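PDB 1NP6: molybdopterin-guanine dinucleotide biosynthesis adapter protein from Escherichia coli, which binds GTP, hydrolyses it weakly, and may act as an adapter in the efficient biosynthesis and use of the molybdopterin-guanine dinucleotide form of molybdenum cofactor. Local coordinates for residues 9-14 against 117-122; 139-144 against 153-158. All coordinates share one frame; numbering follows the deposited sequence.

Contact 1: residues 9-14 against 117-122; sequences LAFAAW and IVLFRD
Two groups of the neighbouring strand grip the carbonyl oxygen of Ile117: Ala12 N donates a hydrogen bond to Ile117 O over 2.9 Å, and Phe11 CA approaches the same oxygen at 3.4 Å in a weaker CA-H...O contact. Ala12 O is held in the same way, by the amide of Leu119 (N to O 3.0 Å) and by the CA-H of Val118. A third bond, from Ile117 N to Ala10 O at 2.9 Å, completes a parallel ladder in which Phe11 pairs with Ile117 and Ala12 with Val118, the strand axes 19° apart.

On the face that carries Phe11, the side chain of Ile117 lies alongside the phenyl ring and points the same way. Ile117 CB sits over the ring face, 4.3 Å from the Phe11 centroid, in a CH-pi contact, while an extended chi2 of 168° carries Ile117 CD1 to within 3.8 Å of Phe11 CZ. Leu119 CD2 approaches the ring at its edge and in its plane, 3.9 Å from Phe11 CD2. Leu23 and Leu26 of helix 19-32 also pack on Phe11.

Beyond the paired residues, Ala13 CB rests on Leu119 CB at 3.9 Å, and Trp14 and Phe120 meet at their ring edges. Strand 8-12 here runs into the loop bearing the probable GTP-binding residues Gly16 to Thr20, the first strand leading into the Walker A (P-loop) motif, as in P-loop NTPases.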
# COMPACT_ATOMS: atom_id res chain seq x y z
N LEU B 9 0.20 -10.16 16.89
CA LEU B 9 -0.73 -11.11 17.51
C LEU B 9 -1.71 -11.70 16.49
O LEU B 9 -2.49 -10.97 15.86
CB LEU B 9 -1.51 -10.44 18.66
CG LEU B 9 -2.57 -11.29 19.39
CD1 LEU B 9 -1.93 -12.41 20.24
CD2 LEU B 9 -3.46 -10.39 20.26
N ALA B 10 -1.70 -13.02 16.34
CA ALA B 10 -2.60 -13.68 15.39
C ALA B 10 -3.89 -14.17 16.05
O ALA B 10 -3.90 -14.54 17.22
CB ALA B 10 -1.90 -14.83 14.68
N PHE B 11 -4.96 -14.20 15.26
CA PHE B 11 -6.21 -14.83 15.62
C PHE B 11 -6.45 -15.98 14.65
O PHE B 11 -6.44 -15.79 13.44
CB PHE B 11 -7.37 -13.82 15.56
CG PHE B 11 -7.49 -12.99 16.82
CD1 PHE B 11 -6.69 -11.88 17.01
CD2 PHE B 11 -8.36 -13.36 17.83
CE1 PHE B 11 -6.76 -11.15 18.18
CE2 PHE B 11 -8.44 -12.63 19.01
CZ PHE B 11 -7.64 -11.52 19.18
N ALA B 12 -6.64 -17.18 15.20
CA ALA B 12 -6.73 -18.36 14.37
C ALA B 12 -7.98 -19.17 14.66
O ALA B 12 -8.34 -19.37 15.82
CB ALA B 12 -5.46 -19.23 14.54
N ALA B 13 -8.62 -19.64 13.60
CA ALA B 13 -9.82 -20.48 13.67
C ALA B 13 -10.12 -21.16 12.34
O ALA B 13 -9.73 -20.67 11.27
CB ALA B 13 -11.05 -19.65 14.12
N TRP B 14 -10.80 -22.30 12.40
CA TRP B 14 -11.37 -22.95 11.22
C TRP B 14 -12.35 -21.99 10.55
O TRP B 14 -13.05 -21.25 11.24
CB TRP B 14 -12.16 -24.20 11.61
CG TRP B 14 -11.39 -25.33 12.24
CD1 TRP B 14 -10.35 -26.05 11.69
CD2 TRP B 14 -11.62 -25.90 13.53
NE1 TRP B 14 -9.92 -27.01 12.57
CE2 TRP B 14 -10.68 -26.95 13.71
CE3 TRP B 14 -12.53 -25.64 14.57
CZ2 TRP B 14 -10.62 -27.72 14.88
CZ3 TRP B 14 -12.47 -26.41 15.74
CH2 TRP B 14 -11.52 -27.44 15.88
N ILE B 117 -4.22 -16.17 19.57
CA ILE B 117 -5.46 -16.55 20.24
C ILE B 117 -6.26 -17.42 19.27
O ILE B 117 -6.39 -17.08 18.10
CB ILE B 117 -6.25 -15.28 20.71
CG1 ILE B 117 -5.44 -14.57 21.80
CG2 ILE B 117 -7.69 -15.66 21.19
CD1 ILE B 117 -5.93 -13.17 22.15
N VAL B 118 -6.73 -18.56 19.76
CA VAL B 118 -7.48 -19.54 18.97
C VAL B 118 -8.96 -19.44 19.37
O VAL B 118 -9.27 -19.26 20.52
CB VAL B 118 -6.95 -20.98 19.23
CG1 VAL B 118 -7.84 -22.07 18.58
CG2 VAL B 118 -5.53 -21.10 18.72
N LEU B 119 -9.85 -19.56 18.39
CA LEU B 119 -11.29 -19.41 18.65
C LEU B 119 -12.01 -20.74 18.53
O LEU B 119 -11.59 -21.60 17.74
CB LEU B 119 -11.90 -18.39 17.68
CG LEU B 119 -11.11 -17.09 17.40
CD1 LEU B 119 -11.86 -16.25 16.39
CD2 LEU B 119 -10.80 -16.25 18.66
N PHE B 120 -13.08 -20.92 19.32
CA PHE B 120 -13.94 -22.11 19.25
C PHE B 120 -15.41 -21.73 19.44
O PHE B 120 -15.75 -21.07 20.42
CB PHE B 120 -13.53 -23.16 20.31
CG PHE B 120 -14.36 -24.43 20.27
CD1 PHE B 120 -14.07 -25.45 19.35
CD2 PHE B 120 -15.43 -24.62 21.15
CE1 PHE B 120 -14.85 -26.61 19.28
CE2 PHE B 120 -16.22 -25.79 21.10
CZ PHE B 120 -15.91 -26.80 20.17
N ARG B 121 -16.26 -22.14 18.51
CA ARG B 121 -17.71 -22.05 18.67
C ARG B 121 -18.31 -23.43 18.53
O ARG B 121 -18.13 -24.10 17.51
CB ARG B 121 -18.33 -21.09 17.63
CG ARG B 121 -19.80 -20.78 17.91
CD ARG B 121 -20.52 -19.88 16.92
NE ARG B 121 -20.97 -20.62 15.74
CZ ARG B 121 -20.34 -20.58 14.59
NH1 ARG B 121 -19.26 -19.84 14.48
NH2 ARG B 121 -20.77 -21.28 13.55
N ASP B 122 -19.03 -23.87 19.57
CA ASP B 122 -19.55 -25.23 19.62
C ASP B 122 -20.40 -25.58 18.38
O ASP B 122 -20.23 -26.64 17.80
CB ASP B 122 -20.34 -25.45 20.91
CG ASP B 122 -20.44 -26.93 21.30
OD1 ASP B 122 -21.59 -27.41 21.43
OD2 ASP B 122 -19.45 -27.69 21.51
O HOH W 1 -10.85 -22.99 15.76

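Contact 2: residues 139-144 against 153-158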
# COMPACT_ATOMS: atom_id res chain seq x y z
N ALA B 139 -4.13 -18.10 24.55
CA ALA B 139 -5.52 -18.23 25.02
C ALA B 139 -6.40 -18.88 23.97
O ALA B 139 -6.07 -18.87 22.79
CB ALA B 139 -6.06 -16.86 25.36
N VAL B 140 -7.52 -19.47 24.41
CA VAL B 140 -8.60 -19.92 23.52
C VAL B 140 -9.86 -19.12 23.90
O VAL B 140 -10.27 -19.19 25.05
CB VAL B 140 -8.91 -21.42 23.70
CG1 VAL B 140 -10.13 -21.86 22.87
CG2 VAL B 140 -7.68 -22.30 23.31
N ALA B 141 -10.43 -18.36 22.96
CA ALA B 141 -11.73 -17.70 23.17
C ALA B 141 -12.85 -18.63 22.72
O ALA B 141 -12.90 -19.04 21.54
CB ALA B 141 -11.80 -16.38 22.41
N SER B 142 -13.73 -18.97 23.65
CA SER B 142 -14.71 -20.03 23.43
C SER B 142 -16.13 -19.65 23.89
O SER B 142 -16.29 -18.80 24.75
CB SER B 142 -14.33 -21.28 24.21
OG SER B 142 -15.16 -22.36 23.83
N ASP B 143 -17.15 -20.31 23.34
CA ASP B 143 -18.51 -20.11 23.85
C ASP B 143 -18.95 -21.24 24.79
O ASP B 143 -20.06 -21.25 25.31
CB ASP B 143 -19.52 -19.81 22.71
CG ASP B 143 -19.79 -20.99 21.80
OD1 ASP B 143 -19.09 -22.03 21.82
OD2 ASP B 143 -20.74 -20.97 21.00
N VAL B 144 -18.04 -22.17 25.05
CA VAL B 144 -18.28 -23.24 26.02
C VAL B 144 -17.08 -23.36 26.96
O VAL B 144 -15.94 -23.11 26.55
CB VAL B 144 -18.55 -24.62 25.34
CG1 VAL B 144 -19.94 -24.67 24.74
CG2 VAL B 144 -17.47 -24.96 24.31
N LEU B 153 -11.22 -17.70 27.57
CA LEU B 153 -11.95 -16.45 27.51
C LEU B 153 -13.34 -16.67 26.87
O LEU B 153 -13.53 -17.58 26.07
CB LEU B 153 -11.15 -15.41 26.70
CG LEU B 153 -9.64 -15.27 26.98
CD1 LEU B 153 -8.97 -14.30 25.98
CD2 LEU B 153 -9.36 -14.84 28.40
N ASP B 154 -14.28 -15.82 27.23
CA ASP B 154 -15.62 -15.83 26.63
C ASP B 154 -15.58 -15.08 25.29
O ASP B 154 -15.30 -13.88 25.24
CB ASP B 154 -16.58 -15.17 27.61
CG ASP B 154 -18.03 -15.29 27.20
OD1 ASP B 154 -18.32 -15.65 26.03
OD2 ASP B 154 -18.95 -15.00 28.00
N ILE B 155 -15.87 -15.81 24.21
CA ILE B 155 -15.76 -15.27 22.85
C ILE B 155 -16.79 -14.17 22.62
O ILE B 155 -16.62 -13.31 21.76
CB ILE B 155 -15.87 -16.42 21.79
CG1 ILE B 155 -15.41 -15.95 20.39
CG2 ILE B 155 -17.23 -17.08 21.82
CD1 ILE B 155 -15.42 -17.05 19.32
N ASN B 156 -17.84 -14.18 23.44
CA ASN B 156 -18.89 -13.16 23.39
C ASN B 156 -18.68 -11.98 24.38
O ASN B 156 -19.49 -11.05 24.42
CB ASN B 156 -20.27 -13.82 23.52
CG ASN B 156 -20.53 -14.89 22.44
OD1 ASN B 156 -20.70 -14.59 21.25
ND2 ASN B 156 -20.56 -16.16 22.85
N ASP B 157 -17.59 -12.02 25.15
CA ASP B 157 -17.20 -10.91 26.04
C ASP B 157 -16.06 -10.09 25.40
O ASP B 157 -14.89 -10.23 25.77
CB ASP B 157 -16.78 -11.45 27.42
CG ASP B 157 -16.55 -10.35 28.48
OD1 ASP B 157 -16.51 -9.14 28.17
OD2 ASP B 157 -16.40 -10.62 29.69
N VAL B 158 -16.42 -9.21 24.46
CA VAL B 158 -15.48 -8.38 23.70
C VAL B 158 -14.63 -7.42 24.55
O VAL B 158 -13.41 -7.29 24.31
CB VAL B 158 -16.20 -7.61 22.55
CG1 VAL B 158 -15.21 -6.74 21.77
CG2 VAL B 158 -16.91 -8.57 21.61
O HOH W 2 -21.37 -18.25 20.36
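The edge strand of the parallel sheet within this chain, 151-154, pairs here with strand 137-142 and then turns toward the C-terminal helix. Leu153 N donates to Val140 O at 3.1 Å, and Ser142 N returns a nearly straight bond to Leu153 O at 2.8 Å. The third bond is less regular, since Ile155 N meets Ser142 O from above the carbonyl plane, 54° out of it.

The side chain of Ile155 packs on the Ser142 peptide: its CG2, set between the backbone N and carbonyl carbon, presses on Ser142 C at 3.5 Å and reaches Asp143 CB at 3.7 Å, while CD1 lies against Ala141 O. An alanine here would lack CG2 and CD1 and would probably open a gap over the Ser142 carbonyl and beside Asp143 CB. At the other end, Leu153 CD1 touches Ala139 CB at 3.9 Å, and Phe164 of helix 158-170 packs on both residues.

Asp143 OD1 accepts from Asp122 N, and a water joins its OD2 to Asn156 ND2, the latter weakly. Asp154 OD1 takes the Asn156 amide in an Asx turn, inside a type I turn to Asp157, whose carboxylate caps Gly160 N: a strand, tight turn and N-capped helix in succession.

In the fold
Both contacts are parallel strand pairings in one sheet, and they meet where strands 116-120 and 137-142 lie side by side: Ala141 N probably donates a hydrogen bond to Val118 O. Contact 1 sits in the buried middle, its centre about 11 Å from that of the chain, with Phe11 and Leu119 packed against helix 19-32. Contact 2, whose centre lies about 17 Å from that of the chain, holds this chain's edge strand; small alanines pack against Leu153 and Ile155, and carboxylates, an amide and water gather at its exposed turn. Leu119 bridges the two, touching Phe11 and Ala13 in one and Ala141 and Ile155 in the other.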